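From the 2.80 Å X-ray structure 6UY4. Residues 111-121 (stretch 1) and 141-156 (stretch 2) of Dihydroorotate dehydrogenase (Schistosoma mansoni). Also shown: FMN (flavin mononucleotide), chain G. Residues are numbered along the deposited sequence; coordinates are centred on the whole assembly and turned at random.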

# COMPACT_ATOMS: atom_id res chain seq x y z
N GLU A 111 3.84 -0.12 5.86
CA GLU A 111 3.54 1.21 5.33
C GLU A 111 2.30 1.72 6.06
O GLU A 111 1.17 1.46 5.65
CB GLU A 111 3.35 1.16 3.82
CG GLU A 111 3.12 2.52 3.17
CD GLU A 111 3.30 2.48 1.67
OE1 GLU A 111 4.32 1.91 1.21
OE2 GLU A 111 2.43 3.00 0.94
N VAL A 112 2.52 2.46 7.14
CA VAL A 112 1.42 3.07 7.88
C VAL A 112 0.75 4.13 7.02
O VAL A 112 1.43 4.92 6.34
CB VAL A 112 1.93 3.66 9.21
CG1 VAL A 112 0.79 4.30 9.99
CG2 VAL A 112 2.62 2.60 10.04
N GLY A 113 -0.58 4.15 7.03
CA GLY A 113 -1.33 5.08 6.21
C GLY A 113 -2.55 4.43 5.60
O GLY A 113 -2.77 3.23 5.79
N THR A 114 -3.33 5.19 4.84
CA THR A 114 -3.05 6.60 4.54
C THR A 114 -3.51 7.53 5.67
O THR A 114 -4.62 7.39 6.18
CB THR A 114 -3.73 7.02 3.22
OG1 THR A 114 -3.09 6.36 2.12
CG2 THR A 114 -3.66 8.52 3.02
N VAL A 115 -2.65 8.47 6.04
CA VAL A 115 -2.91 9.41 7.13
C VAL A 115 -3.23 10.77 6.53
O VAL A 115 -2.48 11.27 5.67
CB VAL A 115 -1.71 9.50 8.09
CG1 VAL A 115 -2.05 10.39 9.28
CG2 VAL A 115 -1.30 8.12 8.55
N THR A 116 -4.32 11.37 6.98
CA THR A 116 -4.75 12.71 6.61
C THR A 116 -4.42 13.69 7.72
O THR A 116 -4.22 13.29 8.88
CB THR A 116 -6.26 12.73 6.32
OG1 THR A 116 -6.97 12.22 7.46
CG2 THR A 116 -6.58 11.88 5.10
N PRO A 117 -4.33 14.99 7.42
CA PRO A 117 -4.03 15.98 8.47
C PRO A 117 -5.05 15.98 9.60
O PRO A 117 -4.69 15.79 10.76
CB PRO A 117 -4.04 17.31 7.71
CG PRO A 117 -3.67 16.94 6.32
CD PRO A 117 -4.31 15.61 6.07
N ASN A 118 -6.33 16.18 9.26
CA ASN A 118 -7.37 16.14 10.27
C ASN A 118 -7.98 14.74 10.36
O ASN A 118 -7.99 14.00 9.37
CB ASN A 118 -8.47 17.15 9.96
CG ASN A 118 -7.95 18.57 9.86
OD1 ASN A 118 -7.08 18.98 10.64
ND2 ASN A 118 -8.47 19.33 8.91
N PRO A 119 -8.48 14.35 11.53
CA PRO A 119 -9.18 13.06 11.63
C PRO A 119 -10.38 13.02 10.70
O PRO A 119 -11.18 13.96 10.64
CB PRO A 119 -9.60 13.01 13.10
CG PRO A 119 -8.63 13.90 13.81
CD PRO A 119 -8.32 15.00 12.84
N GLN A 120 -10.51 11.93 9.95
CA GLN A 120 -11.49 11.82 8.89
C GLN A 120 -12.32 10.56 9.07
O GLN A 120 -11.80 9.53 9.51
CB GLN A 120 -10.81 11.81 7.51
CG GLN A 120 -11.72 12.20 6.36
CD GLN A 120 -10.96 12.40 5.07
OE1 GLN A 120 -11.14 13.41 4.39
NE2 GLN A 120 -10.10 11.45 4.73
N LEU A 121 -13.61 10.64 8.73
CA LEU A 121 -14.49 9.50 8.90
C LEU A 121 -14.42 8.55 7.70
O LEU A 121 -14.40 7.33 7.87
CB LEU A 121 -15.93 9.98 9.12
CG LEU A 121 -16.21 10.73 10.42
CD1 LEU A 121 -17.62 11.29 10.42
CD2 LEU A 121 -15.99 9.82 11.61
N1 FMN G . -3.44 2.11 -0.57
C2 FMN G . -2.99 3.33 -0.12
O2 FMN G . -2.05 3.89 -0.69
N3 FMN G . -3.59 3.95 0.96
C4 FMN G . -4.65 3.33 1.60
O4 FMN G . -5.18 3.88 2.56
C4A FMN G . -5.11 2.10 1.16
N5 FMN G . -6.16 1.48 1.79
C5A FMN G . -6.61 0.25 1.36
C6 FMN G . -7.68 -0.36 2.01
C7 FMN G . -8.14 -1.60 1.57
C7M FMN G . -9.29 -2.26 2.27
C8 FMN G . -7.53 -2.22 0.48
C8M FMN G . -8.03 -3.55 0.01
C9 FMN G . -6.47 -1.60 -0.17
C9A FMN G . -6.00 -0.36 0.27
N10 FMN G . -4.94 0.26 -0.37
C10 FMN G . -4.50 1.49 0.07
C1' FMN G . -4.27 -0.38 -1.55
C2' FMN G . -3.16 -1.31 -1.09
O2' FMN G . -2.26 -0.61 -0.26
C3' FMN G . -2.39 -1.87 -2.28
O3' FMN G . -1.98 -0.81 -3.12
C4' FMN G . -3.22 -2.86 -3.10
O4' FMN G . -4.24 -3.42 -2.31
C5' FMN G . -2.31 -3.96 -3.60
O5' FMN G . -3.05 -5.02 -4.13
P FMN G . -2.99 -6.45 -3.40
O1P FMN G . -3.81 -7.43 -4.20
O2P FMN G . -1.56 -6.92 -3.28
O3P FMN G . -3.59 -6.31 -2.03
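Stretch 2 141-156: CGFNSDGHDAVYERLK

Stretch 2 runs back along stretch 1 in nearly the opposite direction. The axis of its helix, 147-153, makes an angle of 168° with that of strand 111-115, and the two axes approach to 9.4 Å, a spacing that leaves room for one layer of side chains. Before the helix comes an irregular loop, 141-146, which lies against the loop that follows the strand, so the contact is part helix on strand and part loop on loop.

The layer between helix and strand is made of small branched side chains. Val151 points toward the strand and its CG1 meets both Val112 CG1 and Val115 CG2, each at 3.9 Å, one methyl serving two valines. Farther along, Leu155 CD1 reaches Val112 CG1 at 4.3 Å, a looser fit.

A close fit forms around Gly147. Gly147 brings its bare CA against the chain at Thr116 and Pro119, 3.2 Å from Thr116 O in a CA-H...O contact and 3.7 Å from Pro119 N. A CB here would lie 2.9 Å from Pro119 CD, a clash, and the backbone angles of 95/169 call for glycine by themselves. Shape and conformation thus ask for the same residue. Next to it, His148 N donates to Pro117 O at 3.0 Å and 174°, a nearly straight hydrogen bond, while its ring lies flat beneath Pro117: Pro117 CA stands 3.4 Å from the ring centroid, 2° off the normal. Val115 CG1 closes the ring's edge, 3.5 Å from His148 ND1.

Ser145 is a small bump set into the backbone of Thr114 and Val115. Pointing toward stretch 1, it places CB 3.4 Å from Thr114 O and OG 3.3 Å from Val115 CA. Its backbone pairs with Gln120: Gln120 N donates to Ser145 O at 2.9 Å, and Ser145 N returns a weak bond to Gln120 O at 3.4 Å. The Gln120 side chain then reaches along the loop, where NE2 gives Phe143 O a very short hydrogen bond of 2.5 Å.

Phe143, with backbone angles of 58/74, points its CA-to-CB bond toward stretch 1. Thr114 CG2 sits over the ring face, 4.0 Å from the centroid and 5° off the normal. The same threonine, preceded by a cis peptide bond, holds the flavin: FMN N3 donates to Thr114 OG1 at 2.7 Å, and Thr114 N donates to FMN O4 at 3.2 Å. Thr114 thus touches both the Phe143 ring, with CG2 over its face, and the flavin, through N and OG1.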

# COMPACT_ATOMS: atom_id res chain seq x y z
N CYS A 141 -13.08 2.71 0.94
CA CYS A 141 -12.99 3.27 2.28
C CYS A 141 -13.02 4.80 2.25
O CYS A 141 -13.80 5.43 2.96
CB CYS A 141 -11.72 2.77 2.98
SG CYS A 141 -11.62 0.98 3.15
N GLY A 142 -12.16 5.40 1.43
CA GLY A 142 -12.15 6.85 1.30
C GLY A 142 -11.30 7.56 2.34
O GLY A 142 -11.69 8.63 2.82
N PHE A 143 -10.16 6.97 2.68
CA PHE A 143 -9.18 7.57 3.59
C PHE A 143 -9.81 7.87 4.96
O PHE A 143 -10.09 9.02 5.31
CB PHE A 143 -8.56 8.84 2.98
CG PHE A 143 -7.70 8.58 1.78
CD1 PHE A 143 -7.29 9.63 0.97
CD2 PHE A 143 -7.28 7.30 1.46
CE1 PHE A 143 -6.49 9.40 -0.13
CE2 PHE A 143 -6.48 7.06 0.36
CZ PHE A 143 -6.09 8.12 -0.44
N ASN A 144 -10.02 6.80 5.72
CA ASN A 144 -10.47 6.91 7.10
C ASN A 144 -9.24 6.88 8.00
O ASN A 144 -8.61 5.83 8.15
CB ASN A 144 -11.46 5.81 7.45
CG ASN A 144 -10.96 4.43 7.07
OD1 ASN A 144 -10.37 4.24 6.00
ND2 ASN A 144 -11.19 3.45 7.93
N SER A 145 -8.89 8.02 8.58
CA SER A 145 -7.67 8.15 9.35
C SER A 145 -7.95 8.89 10.65
O SER A 145 -8.95 9.61 10.77
CB SER A 145 -6.57 8.87 8.56
OG SER A 145 -5.33 8.84 9.25
N ASP A 146 -7.06 8.72 11.62
CA ASP A 146 -7.16 9.38 12.91
C ASP A 146 -6.47 10.74 12.94
O ASP A 146 -6.43 11.37 14.01
CB ASP A 146 -6.57 8.48 14.00
CG ASP A 146 -7.40 7.24 14.25
OD1 ASP A 146 -8.44 7.07 13.58
OD2 ASP A 146 -7.01 6.42 15.11
N GLY A 147 -5.93 11.20 11.82
CA GLY A 147 -5.27 12.48 11.76
C GLY A 147 -3.76 12.37 11.95
O GLY A 147 -3.22 11.33 12.32
N HIS A 148 -3.08 13.48 11.67
CA HIS A 148 -1.63 13.52 11.79
C HIS A 148 -1.19 13.30 13.24
O HIS A 148 -0.29 12.50 13.51
CB HIS A 148 -1.08 14.84 11.26
CG HIS A 148 -0.95 14.89 9.78
ND1 HIS A 148 -1.26 13.82 8.96
CD2 HIS A 148 -0.54 15.89 8.95
CE1 HIS A 148 -1.04 14.16 7.70
NE2 HIS A 148 -0.60 15.40 7.67
N ASP A 149 -1.82 14.01 14.17
CA ASP A 149 -1.34 14.02 15.55
C ASP A 149 -1.51 12.66 16.22
O ASP A 149 -0.61 12.19 16.93
CB ASP A 149 -2.06 15.10 16.35
CG ASP A 149 -1.84 16.49 15.78
OD1 ASP A 149 -1.15 16.60 14.74
OD2 ASP A 149 -2.35 17.46 16.37
N ALA A 150 -2.66 12.01 16.01
CA ALA A 150 -2.91 10.73 16.66
C ALA A 150 -1.96 9.65 16.15
O ALA A 150 -1.44 8.85 16.93
CB ALA A 150 -4.36 10.30 16.45
N VAL A 151 -1.70 9.63 14.84
CA VAL A 151 -0.80 8.63 14.28
C VAL A 151 0.65 8.97 14.61
O VAL A 151 1.47 8.07 14.82
CB VAL A 151 -1.02 8.50 12.76
CG1 VAL A 151 -0.12 7.43 12.18
CG2 VAL A 151 -2.48 8.19 12.47
N TYR A 152 0.99 10.26 14.67
CA TYR A 152 2.36 10.65 14.99
C TYR A 152 2.73 10.28 16.42
O TYR A 152 3.89 9.96 16.70
CB TYR A 152 2.55 12.15 14.76
CG TYR A 152 3.89 12.68 15.21
CD1 TYR A 152 5.03 12.51 14.43
CD2 TYR A 152 4.02 13.35 16.42
CE1 TYR A 152 6.26 12.99 14.85
CE2 TYR A 152 5.24 13.84 16.84
CZ TYR A 152 6.36 13.66 16.05
OH TYR A 152 7.57 14.14 16.47
N GLU A 153 1.77 10.33 17.34
CA GLU A 153 2.04 9.94 18.72
C GLU A 153 2.38 8.46 18.84
O GLU A 153 3.03 8.06 19.81
CB GLU A 153 0.84 10.26 19.61
CG GLU A 153 0.69 11.74 19.93
CD GLU A 153 1.86 12.28 20.75
OE1 GLU A 153 2.36 11.54 21.62
OE2 GLU A 153 2.27 13.44 20.51
N ARG A 154 1.97 7.64 17.87
CA ARG A 154 2.28 6.22 17.87
C ARG A 154 3.57 5.88 17.13
O ARG A 154 3.99 4.72 17.17
CB ARG A 154 1.11 5.43 17.25
CG ARG A 154 -0.25 5.76 17.85
CD ARG A 154 -1.31 4.80 17.35
NE ARG A 154 -2.64 5.11 17.88
CZ ARG A 154 -3.59 5.74 17.19
NH1 ARG A 154 -3.37 6.11 15.94
NH2 ARG A 154 -4.76 5.98 17.75
N LEU A 155 4.20 6.86 16.48
CA LEU A 155 5.41 6.61 15.71
C LEU A 155 6.59 7.49 16.11
O LEU A 155 7.65 7.40 15.48
CB LEU A 155 5.14 6.82 14.21
CG LEU A 155 4.14 5.90 13.51
CD1 LEU A 155 3.87 6.40 12.10
CD2 LEU A 155 4.65 4.47 13.48
N LYS A 156 6.45 8.32 17.15
CA LYS A 156 7.47 9.32 17.43
C LYS A 156 8.75 8.70 17.99
O LYS A 156 9.85 9.11 17.63
CB LYS A 156 6.92 10.38 18.39
CG LYS A 156 6.28 9.81 19.65
CD LYS A 156 5.79 10.92 20.56